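Local coordinates for probable branched-chain amino acid ABC transporter, amino acid binding protein (Thermus thermophilus, PDB 3LKB), which probably captures branched-chain amino acids, here with valine bound, and hands them to a membrane ABC transporter for uptake, at residues G14-P19 and C51-D56; A147-P152 and Q178-G183; R266-I271 and N286-M291; L356-A361 and P368-F373. The protein carries 2 engineered substitutions. All coordinates share one frame; numbering follows the deposited sequence.

Contact 1 of 4, residues G14-P19 and C51-D56; sequences GAITGP and CVVRDD
Asp-55 holds the turn after Gly-14 with both oxygens of its carboxylate. Asp-55 OD1 takes the backbone N-H of Thr-17, with Thr-17 N 3.1 Å away and lying above the carboxylate plane, and receives a second, weak bond from Ile-16 N. Asp-55 OD2 turns its syn lone pair to Thr-17 OG1 at 2.8 Å, a hydroxyl that also meets Gln-57. With CG anti to the backbone N (chi1 -180°), the carboxylate carbon is carried out toward the 14-19 loop.

Backbone bonds continue the parallel pairing of strands 6-14 and 47-55. Gly-14 N donates to Arg-54 O at 3.0 Å, and Asp-56 N returns a bond to Gly-14 O at 2.8 Å. The Asp-56 carboxylate lies close along the Gly-14 backbone, Asp-56 OD2 being 3.2 Å from Gly-14 CA. Thr-63 and Ser-13 hold that same oxygen, while OD1 of Asp-56 accepts the N-H of Tyr-58, a valine-pocket residue.

Apolar packing is small: Ile-16 CD1 meets Val-53 CG1 at 3.6 Å, the two side chains crossing at about a right angle. Ile-16 also packs on Thr-17 of the second subunit.

An alanine at Asp-55 would probably leave the N-H of Thr-17 without its acceptor and the turn freer to shift. The chemistry implies that two neighbouring aspartates, serving as acceptors for main-chain N-H groups and hydroxyls, shape the loops at this strand end beside the ligand pocket.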
loop_
_atom_site.group_PDB
_atom_site.type_symbol
_atom_site.label_atom_id
_atom_site.label_comp_id
_atom_site.label_asym_id
_atom_site.label_seq_id
_atom_site.Cartn_x
_atom_site.Cartn_y
_atom_site.Cartn_z
ATOM N N GLY A 14 -5.229 -4.795 10.074
ATOM C CA GLY A 14 -4.755 -3.413 10.007
ATOM C C GLY A 14 -4.691 -2.946 8.567
ATOM O O GLY A 14 -5.185 -3.624 7.647
ATOM N N ALA A 15 -4.146 -1.746 8.384
ATOM C CA ALA A 15 -4.160 -1.016 7.136
ATOM C C ALA A 15 -2.919 -1.300 6.275
ATOM O O ALA A 15 -1.951 -0.509 6.316
ATOM C CB ALA A 15 -4.230 0.471 7.428
ATOM N N ILE A 16 -2.962 -2.398 5.506
ATOM C CA ILE A 16 -1.946 -2.713 4.503
ATOM C C ILE A 16 -2.111 -1.676 3.371
ATOM O O ILE A 16 -1.124 -1.251 2.733
ATOM C CB ILE A 16 -2.097 -4.193 3.996
ATOM C CG1 ILE A 16 -1.633 -5.194 5.049
ATOM C CG2 ILE A 16 -1.177 -4.481 2.852
ATOM C CD1 ILE A 16 -2.485 -6.450 5.079
ATOM N N THR A 17 -3.361 -1.227 3.155
ATOM C CA THR A 17 -3.611 -0.136 2.233
ATOM C C THR A 17 -4.560 0.813 2.878
ATOM O O THR A 17 -5.003 0.543 3.989
ATOM C CB THR A 17 -4.154 -0.621 0.883
ATOM O OG1 THR A 17 -5.494 -1.162 1.035
ATOM C CG2 THR A 17 -3.180 -1.674 0.303
ATOM N N GLY A 18 -4.851 1.941 2.210
ATOM C CA GLY A 18 -5.729 2.963 2.759
ATOM C C GLY A 18 -5.012 3.848 3.738
ATOM O O GLY A 18 -3.789 3.832 3.806
ATOM N N PRO A 19 -5.766 4.641 4.502
ATOM C CA PRO A 19 -5.168 5.661 5.378
ATOM C C PRO A 19 -4.168 5.051 6.356
ATOM O O PRO A 19 -4.453 3.982 6.921
ATOM C CB PRO A 19 -6.383 6.220 6.166
ATOM C CG PRO A 19 -7.604 5.874 5.330
ATOM C CD PRO A 19 -7.237 4.587 4.605
ATOM N N CYS A 51 -1.061 -18.182 9.784
ATOM C CA CYS A 51 -0.829 -16.755 9.762
ATOM C C CYS A 51 -1.938 -16.022 9.022
ATOM O O CYS A 51 -2.055 -16.159 7.833
ATOM C CB CYS A 51 0.459 -16.456 9.046
ATOM S SG CYS A 51 0.657 -14.647 9.021
ATOM N N VAL A 52 -2.753 -15.260 9.729
ATOM C CA VAL A 52 -3.816 -14.556 9.095
ATOM C C VAL A 52 -3.625 -13.048 9.251
ATOM O O VAL A 52 -3.694 -12.501 10.360
ATOM C CB VAL A 52 -5.162 -15.027 9.586
ATOM C CG1 VAL A 52 -6.251 -14.227 8.926
ATOM C CG2 VAL A 52 -5.302 -16.549 9.307
ATOM N N VAL A 53 -3.354 -12.404 8.114
ATOM C CA VAL A 53 -3.050 -10.987 8.032
ATOM C C VAL A 53 -4.089 -10.324 7.148
ATOM O O VAL A 53 -4.073 -10.534 5.933
ATOM C CB VAL A 53 -1.653 -10.784 7.423
ATOM C CG1 VAL A 53 -1.503 -9.373 6.909
ATOM C CG2 VAL A 53 -0.579 -11.105 8.472
ATOM N N ARG A 54 -4.991 -9.544 7.756
ATOM C CA ARG A 54 -6.112 -8.922 7.022
ATOM C C ARG A 54 -5.890 -7.421 6.866
ATOM O O ARG A 54 -5.487 -6.719 7.808
ATOM C CB ARG A 54 -7.451 -9.134 7.763
ATOM C CG ARG A 54 -7.730 -10.581 8.196
ATOM C CD ARG A 54 -8.860 -11.201 7.424
ATOM N NE ARG A 54 -8.410 -12.124 6.397
ATOM C CZ ARG A 54 -8.846 -13.383 6.255
ATOM N NH1 ARG A 54 -9.746 -13.896 7.090
ATOM N NH2 ARG A 54 -8.392 -14.118 5.248
ATOM N N ASP A 55 -6.139 -6.935 5.669
ATOM C CA ASP A 55 -6.157 -5.554 5.388
ATOM C C ASP A 55 -7.559 -5.015 5.638
ATOM O O ASP A 55 -8.449 -5.255 4.834
ATOM C CB ASP A 55 -5.824 -5.373 3.909
ATOM C CG ASP A 55 -5.808 -3.892 3.475
ATOM O OD1 ASP A 55 -5.688 -2.962 4.315
ATOM O OD2 ASP A 55 -5.912 -3.664 2.262
ATOM N N ASP A 56 -7.740 -4.270 6.737
ATOM C CA ASP A 56 -8.995 -3.592 7.015
ATOM C C ASP A 56 -9.070 -2.180 6.469
ATOM O O ASP A 56 -10.088 -1.529 6.652
ATOM C CB ASP A 56 -9.283 -3.547 8.521
ATOM C CG ASP A 56 -8.179 -2.807 9.338
ATOM O OD1 ASP A 56 -7.552 -1.831 8.830
ATOM O OD2 ASP A 56 -7.957 -3.224 10.513
#

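Contact 2 of 4, residues A147-P152 and Q178-G183; sequences ALVVHP and QEVGSG
Pro-152 bridges a flat ring and the opposite chain: its CD sits over the centre of one face of the His-151 imidazole, 3.2 Å above the plane, while its CG rests on the backbone of Gly-181, 3.6 Å from Gly-181 N. His-151 leaves the backbone pointing away from the other strand, with CG anti to the backbone N (chi1 -174°), but its ring comes back nearer. There its ND1 bonds to Ser-153, and the ring meets that of Phe-155, a residue of the valine pocket, with the planes at about 45°. The other flat group, the Glu-179 carboxylate, brings OE1 to 3.7 Å from Pro-152 CA and forms a salt bridge with Arg-157. Glycine fits position 181 because a side-chain carbon would be tight against the proline ring.

Behind these groups the two chains pair as parallel strands, 145-150 beside the outermost strand 173-179, joined through helix 160-170 in a beta-alpha-beta crossover. Gln-178 N donates to Leu-148 O, Val-150 N to Gln-178 O at 2.9 Å, and Val-180 N to Val-150 O at 2.8 Å. On one face Val-149 CG1 meets Val-180 CG2 at 3.7 Å. On the other, Val-150 and Glu-179 lie side by side, pointing the same way, with Val-150 CG1 3.6 Å from Glu-179 CG; the glutamate thus offers methylenes to the valine and its charge to Arg-157.

Main-chain bonds thus hold the strands together, while Val-149 and Val-180 pack under helix 188-196 with Gln-178 at their margin, and Glu-179 reaches outside the pair to Arg-157, close to His-151, whose side chain is about 7 Å from the bound valine.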
loop_
_atom_site.group_PDB
_atom_site.type_symbol
_atom_site.label_atom_id
_atom_site.label_comp_id
_atom_site.label_asym_id
_atom_site.label_seq_id
_atom_site.Cartn_x
_atom_site.Cartn_y
_atom_site.Cartn_z
ATOM N N ALA A 147 3.000 24.523 17.910
ATOM C CA ALA A 147 1.781 24.179 17.230
ATOM C C ALA A 147 1.754 22.659 17.124
ATOM O O ALA A 147 2.798 22.009 16.969
ATOM C CB ALA A 147 1.783 24.789 15.879
ATOM N N LEU A 148 0.575 22.082 17.231
ATOM C CA LEU A 148 0.429 20.677 17.024
ATOM C C LEU A 148 -0.233 20.477 15.675
ATOM O O LEU A 148 -1.198 21.176 15.346
ATOM C CB LEU A 148 -0.413 20.044 18.135
ATOM C CG LEU A 148 0.013 20.216 19.615
ATOM C CD1 LEU A 148 -0.899 19.365 20.544
ATOM C CD2 LEU A 148 1.486 19.905 19.885
ATOM N N VAL A 149 0.294 19.522 14.897
ATOM C CA VAL A 149 -0.328 19.055 13.663
ATOM C C VAL A 149 -0.534 17.531 13.694
ATOM O O VAL A 149 0.400 16.780 13.857
ATOM C CB VAL A 149 0.515 19.461 12.406
ATOM C CG1 VAL A 149 0.016 18.749 11.154
ATOM C CG2 VAL A 149 0.444 20.934 12.193
ATOM N N VAL A 150 -1.741 17.098 13.391
ATOM C CA VAL A 150 -2.271 15.865 13.860
ATOM C C VAL A 150 -3.142 15.226 12.786
ATOM O O VAL A 150 -3.814 15.916 11.997
ATOM C CB VAL A 150 -3.054 16.211 15.094
ATOM C CG1 VAL A 150 -4.472 15.755 15.060
ATOM C CG2 VAL A 150 -2.307 15.843 16.309
ATOM N N HIS A 151 -3.077 13.905 12.709
ATOM C CA HIS A 151 -3.843 13.172 11.739
ATOM C C HIS A 151 -5.315 13.304 12.125
ATOM O O HIS A 151 -5.659 13.355 13.342
ATOM C CB HIS A 151 -3.401 11.715 11.797
ATOM C CG HIS A 151 -4.002 10.853 10.740
ATOM N ND1 HIS A 151 -5.176 10.150 10.935
ATOM C CD2 HIS A 151 -3.610 10.601 9.462
ATOM C CE1 HIS A 151 -5.466 9.490 9.824
ATOM N NE2 HIS A 151 -4.534 9.746 8.920
ATOM N N PRO A 152 -6.208 13.348 11.106
ATOM C CA PRO A 152 -7.627 13.598 11.420
ATOM C C PRO A 152 -8.276 12.308 11.847
ATOM O O PRO A 152 -8.934 11.682 11.064
ATOM C CB PRO A 152 -8.216 14.065 10.077
ATOM C CG PRO A 152 -6.969 14.198 9.110
ATOM C CD PRO A 152 -6.024 13.179 9.651
ATOM N N GLN A 178 -4.067 21.807 14.440
ATOM C CA GLN A 178 -4.584 21.553 13.130
ATOM C C GLN A 178 -4.536 20.066 12.793
ATOM O O GLN A 178 -3.561 19.374 13.077
ATOM C CB GLN A 178 -3.699 22.241 12.095
ATOM C CG GLN A 178 -3.828 23.746 11.977
ATOM C CD GLN A 178 -5.170 24.186 11.462
ATOM O OE1 GLN A 178 -5.656 23.686 10.452
ATOM N NE2 GLN A 178 -5.784 25.130 12.168
ATOM N N GLU A 179 -5.531 19.606 12.099
ATOM C CA GLU A 179 -5.644 18.290 11.602
ATOM C C GLU A 179 -5.250 18.278 10.136
ATOM O O GLU A 179 -5.806 18.976 9.388
ATOM C CB GLU A 179 -7.066 17.785 11.869
ATOM C CG GLU A 179 -7.198 17.115 13.224
ATOM C CD GLU A 179 -8.613 16.852 13.759
ATOM O OE1 GLU A 179 -9.489 16.390 13.050
ATOM O OE2 GLU A 179 -8.848 17.063 14.939
ATOM N N VAL A 180 -4.237 17.510 9.778
ATOM C CA VAL A 180 -3.794 17.329 8.403
ATOM C C VAL A 180 -3.628 15.854 8.038
ATOM O O VAL A 180 -2.883 15.147 8.638
ATOM C CB VAL A 180 -2.475 18.104 8.087
ATOM C CG1 VAL A 180 -2.060 17.982 6.698
ATOM C CG2 VAL A 180 -2.531 19.492 8.509
ATOM N N GLY A 181 -4.346 15.421 7.018
ATOM C CA GLY A 181 -4.281 14.069 6.510
ATOM C C GLY A 181 -3.486 13.839 5.261
ATOM O O GLY A 181 -2.785 14.683 4.833
ATOM N N SER A 182 -3.600 12.674 4.672
ATOM C CA SER A 182 -2.811 12.398 3.491
ATOM C C SER A 182 -3.428 13.158 2.307
ATOM O O SER A 182 -4.601 13.519 2.354
ATOM C CB SER A 182 -2.763 10.888 3.246
ATOM O OG SER A 182 -4.112 10.417 3.105
ATOM N N GLY A 183 -2.640 13.440 1.284
ATOM C CA GLY A 183 -3.138 14.257 0.198
ATOM C C GLY A 183 -2.947 15.739 0.451
ATOM O O GLY A 183 -3.504 16.555 -0.279
#

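Contact 3 of 4, residues R266-I271 and N286-M291; sequences RLQKEI and NYTNGM
Gln-268 and Ile-271 meet Tyr-287, Thr-288 and Met-291 in a buried helix-helix packing, with helix 263-274 laid nearly square across helix 285-308. In this periplasmic binding protein fold the pair is also packed on helix 21-41, whose Trp-37 touches Ile-271 and whose Asp-33 bonds to the Tyr-287 hydroxyl. The axes pass 10.6 Å apart at 100°, so the contact is confined to the crossing point and a few long side chains must fill it.

Gln-268 does most of this work. Its extended chain runs past Tyr-287 in the opposite direction, CG lying 3.9 Å from Tyr-287 CD2, with the amide and ring planes 73° apart. The amide ends at the Thr-288 hydroxyl, Gln-268 CD being 3.2 Å from Thr-288 OG1; the hydroxyl makes a weak hydrogen bond to Ser-284 O. Tyr-287 presents its edge to the other helix, with CE2 3.7 Å from Gln-268 O and that oxygen in the ring plane.

An alanine at Gln-268 would probably open a gap beside the Tyr-287 ring and leave the Thr-288 hydroxyl without the neighbouring amide.

Methionine suits the place beside Gln-268 and Ile-271 because its unbranched chain can bend. Met-291 SD lies 3.6 Å from Gln-268 CA, and the turn about the last torsion (chi3 -69°) puts the methyl CE 4.2 Å from Ile-271 CG2.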
loop_
_atom_site.group_PDB
_atom_site.type_symbol
_atom_site.label_atom_id
_atom_site.label_comp_id
_atom_site.label_asym_id
_atom_site.label_seq_id
_atom_site.Cartn_x
_atom_site.Cartn_y
_atom_site.Cartn_z
ATOM N N ARG A 266 19.360 -7.388 13.810
ATOM C CA ARG A 266 20.025 -8.368 12.959
ATOM C C ARG A 266 19.005 -9.368 12.390
ATOM O O ARG A 266 18.969 -9.620 11.188
ATOM C CB ARG A 266 21.111 -9.077 13.792
ATOM C CG ARG A 266 22.505 -9.159 13.158
ATOM C CD ARG A 266 23.630 -8.752 14.088
ATOM N NE ARG A 266 23.722 -9.518 15.346
ATOM C CZ ARG A 266 24.070 -8.947 16.504
ATOM N NH1 ARG A 266 24.334 -7.648 16.530
ATOM N NH2 ARG A 266 24.142 -9.634 17.632
ATOM N N LEU A 267 18.146 -9.888 13.261
ATOM C CA LEU A 267 17.104 -10.836 12.872
ATOM C C LEU A 267 16.090 -10.241 11.894
ATOM O O LEU A 267 15.694 -10.891 10.921
ATOM C CB LEU A 267 16.399 -11.387 14.126
ATOM C CG LEU A 267 15.342 -12.461 13.883
ATOM C CD1 LEU A 267 16.106 -13.690 13.401
ATOM C CD2 LEU A 267 14.474 -12.768 15.154
ATOM N N GLN A 268 15.655 -9.007 12.145
ATOM C CA GLN A 268 14.741 -8.350 11.212
ATOM C C GLN A 268 15.322 -8.378 9.787
ATOM O O GLN A 268 14.602 -8.720 8.844
ATOM C CB GLN A 268 14.380 -6.933 11.734
ATOM C CG GLN A 268 14.479 -5.752 10.763
ATOM C CD GLN A 268 13.912 -4.454 11.335
ATOM O OE1 GLN A 268 13.700 -3.484 10.604
ATOM N NE2 GLN A 268 13.679 -4.424 12.635
ATOM N N LYS A 269 16.621 -8.070 9.669
ATOM C CA LYS A 269 17.370 -8.033 8.411
ATOM C C LYS A 269 17.425 -9.408 7.745
ATOM O O LYS A 269 17.045 -9.579 6.568
ATOM C CB LYS A 269 18.804 -7.531 8.674
ATOM C CG LYS A 269 19.111 -6.030 8.451
ATOM C CD LYS A 269 17.962 -5.126 8.817
ATOM C CE LYS A 269 18.403 -3.868 9.628
ATOM N NZ LYS A 269 19.862 -3.403 9.521
ATOM N N GLU A 270 17.821 -10.397 8.536
ATOM C CA GLU A 270 17.879 -11.777 8.118
ATOM C C GLU A 270 16.518 -12.267 7.624
ATOM O O GLU A 270 16.420 -12.834 6.530
ATOM C CB GLU A 270 18.391 -12.662 9.270
ATOM C CG GLU A 270 18.305 -14.175 8.976
ATOM C CD GLU A 270 18.874 -15.124 10.083
ATOM O OE1 GLU A 270 19.306 -14.697 11.188
ATOM O OE2 GLU A 270 18.859 -16.355 9.823
ATOM N N ILE A 271 15.476 -12.033 8.416
ATOM C CA ILE A 271 14.134 -12.469 8.033
ATOM C C ILE A 271 13.664 -11.708 6.788
ATOM O O ILE A 271 13.132 -12.272 5.819
ATOM C CB ILE A 271 13.159 -12.330 9.225
ATOM C CG1 ILE A 271 13.473 -13.407 10.294
ATOM C CG2 ILE A 271 11.722 -12.388 8.763
ATOM C CD1 ILE A 271 12.616 -13.284 11.575
ATOM N N ASN A 286 8.749 0.530 11.235
ATOM C CA ASN A 286 7.465 -0.194 11.402
ATOM C C ASN A 286 7.478 -1.707 11.128
ATOM O O ASN A 286 6.712 -2.486 11.706
ATOM C CB ASN A 286 6.346 0.603 10.756
ATOM C CG ASN A 286 6.174 1.938 11.469
ATOM O OD1 ASN A 286 6.066 1.966 12.703
ATOM N ND2 ASN A 286 6.253 3.028 10.747
ATOM N N TYR A 287 8.408 -2.124 10.293
ATOM C CA TYR A 287 8.755 -3.524 10.177
ATOM C C TYR A 287 9.346 -3.986 11.504
ATOM O O TYR A 287 8.966 -5.004 12.026
ATOM C CB TYR A 287 9.724 -3.678 9.000
ATOM C CG TYR A 287 9.944 -5.080 8.533
ATOM C CD1 TYR A 287 8.936 -5.760 7.884
ATOM C CD2 TYR A 287 11.156 -5.740 8.778
ATOM C CE1 TYR A 287 9.104 -7.042 7.455
ATOM C CE2 TYR A 287 11.358 -7.073 8.345
ATOM C CZ TYR A 287 10.303 -7.711 7.689
ATOM O OH TYR A 287 10.404 -8.995 7.233
ATOM N N THR A 288 10.196 -3.190 12.129
ATOM C CA THR A 288 10.651 -3.501 13.496
ATOM C C THR A 288 9.470 -3.584 14.483
ATOM O O THR A 288 9.404 -4.485 15.313
ATOM C CB THR A 288 11.650 -2.431 14.025
ATOM O OG1 THR A 288 12.552 -2.062 12.986
ATOM C CG2 THR A 288 12.453 -2.943 15.230
ATOM N N ASN A 289 8.546 -2.627 14.375
ATOM C CA ASN A 289 7.367 -2.497 15.235
ATOM C C ASN A 289 6.441 -3.716 15.153
ATOM O O ASN A 289 6.095 -4.311 16.168
ATOM C CB ASN A 289 6.654 -1.213 14.808
ATOM C CG ASN A 289 5.567 -0.770 15.762
ATOM O OD1 ASN A 289 5.311 -1.400 16.805
ATOM N ND2 ASN A 289 4.889 0.335 15.396
ATOM N N GLY A 290 6.073 -4.116 13.942
ATOM C CA GLY A 290 5.330 -5.376 13.737
ATOM C C GLY A 290 6.046 -6.628 14.219
ATOM O O GLY A 290 5.427 -7.563 14.733
ATOM N N MET A 291 7.355 -6.649 14.060
ATOM C CA MET A 291 8.113 -7.831 14.438
ATOM C C MET A 291 8.101 -7.939 15.973
ATOM O O MET A 291 7.988 -9.036 16.544
ATOM C CB MET A 291 9.543 -7.789 13.863
ATOM C CG MET A 291 10.249 -9.124 13.977
ATOM S SD MET A 291 11.724 -9.306 12.932
ATOM C CE MET A 291 10.769 -9.319 11.420
#

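Contact 4 of 4, residues L356-A361 and P368-F373; sequences LRILEA and PVTEPF
Leu-356 and Phe-373 exchange backbone hydrogen bonds in both directions, Phe-373 N to Leu-356 O at 2.9 Å and Leu-356 N to Phe-373 O at 3.1 Å. Farther along, Ile-358 N donates to the side chain of Thr-370, with OG1 3.0 Å away and the N-H nearly straight on (163°). Threonine suits the place because its hydroxyl supplies an acceptor to a strand N-H. Val-369 N then gives a bond to Ile-358 O at 3.0 Å. A water accepts from Arg-357 NH1 and donates to Thr-370 O, while NH2 of the same guanidinium makes a salt bridge to Glu-260.

The framework is an antiparallel beta hairpin, strand 357-362 turning back into strand 365-368 at the edge of the mixed sheet. The hairpin ladder ends at Leu-359 and Pro-368, a non-hydrogen-bonded pair where a proline, lacking an N-H, costs no cross-strand bond. Leu-356 and Phe-373 form a separate single bridge, the register shifting by two in between, where Thr-370 lies.

Around these bonds the side chains close up. Leu-356 CB points away from the other segment, but CG, set between backbone N and carbonyl carbon (chi1 51°), turns the chain back, and CD1 lies over one face of the Phe-373 ring in a CH-pi contact, 4.0 Å from its centroid. Ile-358 CG1 comes to the edge of the same ring at 4.2 Å from Phe-373 CE2, and Ala-132 of helix 126-140 touches Phe-373 too. Leu-359 CD2 sits over one face of the Arg-357 guanidinium, offset toward its rim, and Pro-368 CB approaches Arg-357 NH1 at 3.6 Å.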
loop_
_atom_site.group_PDB
_atom_site.type_symbol
_atom_site.label_atom_id
_atom_site.label_comp_id
_atom_site.label_asym_id
_atom_site.label_seq_id
_atom_site.Cartn_x
_atom_site.Cartn_y
_atom_site.Cartn_z
ATOM N N LEU A 356 11.987 5.434 26.020
ATOM C CA LEU A 356 12.011 5.977 24.674
ATOM C C LEU A 356 13.235 6.874 24.603
ATOM O O LEU A 356 13.864 7.130 25.642
ATOM C CB LEU A 356 10.707 6.733 24.328
ATOM C CG LEU A 356 10.187 7.802 25.298
ATOM C CD1 LEU A 356 11.110 8.953 25.386
ATOM C CD2 LEU A 356 8.844 8.291 24.846
ATOM N N ARG A 357 13.597 7.295 23.395
ATOM C CA ARG A 357 14.616 8.312 23.218
ATOM C C ARG A 357 14.104 9.350 22.227
ATOM O O ARG A 357 13.090 9.135 21.543
ATOM C CB ARG A 357 15.922 7.703 22.632
ATOM C CG ARG A 357 16.498 6.460 23.324
ATOM C CD ARG A 357 17.695 5.958 22.569
ATOM N NE ARG A 357 17.323 5.173 21.392
ATOM C CZ ARG A 357 18.190 4.579 20.565
ATOM N NH1 ARG A 357 19.506 4.688 20.797
ATOM N NH2 ARG A 357 17.741 3.889 19.500
ATOM N N ILE A 358 14.778 10.492 22.187
ATOM C CA ILE A 358 14.614 11.426 21.101
ATOM C C ILE A 358 15.792 11.238 20.139
ATOM O O ILE A 358 16.964 11.176 20.551
ATOM C CB ILE A 358 14.578 12.886 21.617
ATOM C CG1 ILE A 358 13.582 13.070 22.786
ATOM C CG2 ILE A 358 14.416 13.928 20.503
ATOM C CD1 ILE A 358 12.246 12.690 22.515
ATOM N N LEU A 359 15.481 11.120 18.852
ATOM C CA LEU A 359 16.526 11.016 17.831
ATOM C C LEU A 359 16.422 12.228 16.906
ATOM O O LEU A 359 15.335 12.796 16.758
ATOM C CB LEU A 359 16.431 9.699 17.048
ATOM C CG LEU A 359 16.388 8.454 17.984
ATOM C CD1 LEU A 359 15.020 7.958 18.390
ATOM C CD2 LEU A 359 17.171 7.283 17.482
ATOM N N GLU A 360 17.550 12.639 16.317
ATOM C CA GLU A 360 17.581 13.748 15.406
ATOM C C GLU A 360 18.028 13.247 14.049
ATOM O O GLU A 360 19.009 12.488 13.964
ATOM C CB GLU A 360 18.560 14.818 15.893
ATOM C CG GLU A 360 18.631 16.006 14.895
ATOM C CD GLU A 360 19.527 17.158 15.309
ATOM O OE1 GLU A 360 20.225 17.109 16.348
ATOM O OE2 GLU A 360 19.553 18.142 14.561
ATOM N N ALA A 361 17.337 13.666 12.995
ATOM C CA ALA A 361 17.724 13.309 11.613
ATOM C C ALA A 361 18.987 14.098 11.209
ATOM O O ALA A 361 18.967 15.357 11.201
ATOM C CB ALA A 361 16.579 13.645 10.645
ATOM N N PRO A 368 20.540 9.043 17.752
ATOM C CA PRO A 368 20.052 9.324 19.121
ATOM C C PRO A 368 20.746 10.515 19.750
ATOM O O PRO A 368 21.976 10.563 19.803
ATOM C CB PRO A 368 20.411 8.052 19.916
ATOM C CG PRO A 368 21.401 7.302 19.045
ATOM C CD PRO A 368 21.038 7.658 17.604
ATOM N N VAL A 369 19.963 11.478 20.205
ATOM C CA VAL A 369 20.501 12.573 20.975
ATOM C C VAL A 369 20.079 12.454 22.457
ATOM O O VAL A 369 20.186 13.427 23.196
ATOM C CB VAL A 369 20.085 13.947 20.393
ATOM C CG1 VAL A 369 20.704 14.168 19.040
ATOM C CG2 VAL A 369 18.557 14.091 20.318
ATOM N N THR A 370 19.563 11.289 22.874
ATOM C CA THR A 370 19.380 10.998 24.318
ATOM C C THR A 370 19.699 9.522 24.663
ATOM O O THR A 370 19.902 8.674 23.778
ATOM C CB THR A 370 17.953 11.384 24.913
ATOM O OG1 THR A 370 16.931 10.602 24.305
ATOM C CG2 THR A 370 17.608 12.823 24.755
ATOM N N GLU A 371 19.803 9.257 25.958
ATOM C CA GLU A 371 19.749 7.922 26.523
ATOM C C GLU A 371 18.268 7.521 26.706
ATOM O O GLU A 371 17.387 8.388 26.695
ATOM C CB GLU A 371 20.459 7.980 27.862
ATOM C CG GLU A 371 21.843 7.369 27.867
ATOM C CD GLU A 371 21.783 5.899 28.365
ATOM O OE1 GLU A 371 20.735 5.497 28.987
ATOM O OE2 GLU A 371 22.765 5.144 28.134
ATOM N N PRO A 372 17.972 6.198 26.824
ATOM C CA PRO A 372 16.566 5.830 27.064
ATOM C C PRO A 372 16.075 6.490 28.342
ATOM O O PRO A 372 16.843 6.523 29.297
ATOM C CB PRO A 372 16.641 4.330 27.245
ATOM C CG PRO A 372 17.846 3.920 26.342
ATOM C CD PRO A 372 18.820 5.015 26.575
ATOM N N PHE A 373 14.853 7.031 28.352
ATOM C CA PHE A 373 14.271 7.621 29.537
ATOM C C PHE A 373 12.724 7.478 29.571
ATOM O O PHE A 373 12.098 7.235 28.534
ATOM C CB PHE A 373 14.736 9.094 29.701
ATOM C CG PHE A 373 14.128 10.074 28.687
ATOM C CD1 PHE A 373 13.063 10.896 29.062
ATOM C CD2 PHE A 373 14.645 10.187 27.370
ATOM C CE1 PHE A 373 12.474 11.805 28.145
ATOM C CE2 PHE A 373 14.065 11.071 26.411
ATOM C CZ PHE A 373 12.968 11.883 26.808
HETATM O O HOH W 1 21.191 5.977 22.839
#

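In the fold
The four contacts follow one another along the chain and none touches another. Contacts 1 and 2 come nearest to the bound valine: the side chains of Ala-15 and His-151 each lie about 7 Å from it, and the nearest atoms of these two contacts are about 5 Å apart although their centres are 22 Å apart. Both are parallel strand pairs whose ends turn into loops beside the cleft. Contact 3 is set farther back, with the Tyr-287 side chain about 13 Å from the valine. Contact 4 shares the seven-stranded sheet with contact 2, near its other edge, their centres 24 Å apart; its Leu-356 side chain is about 12 Å from the sodium ion.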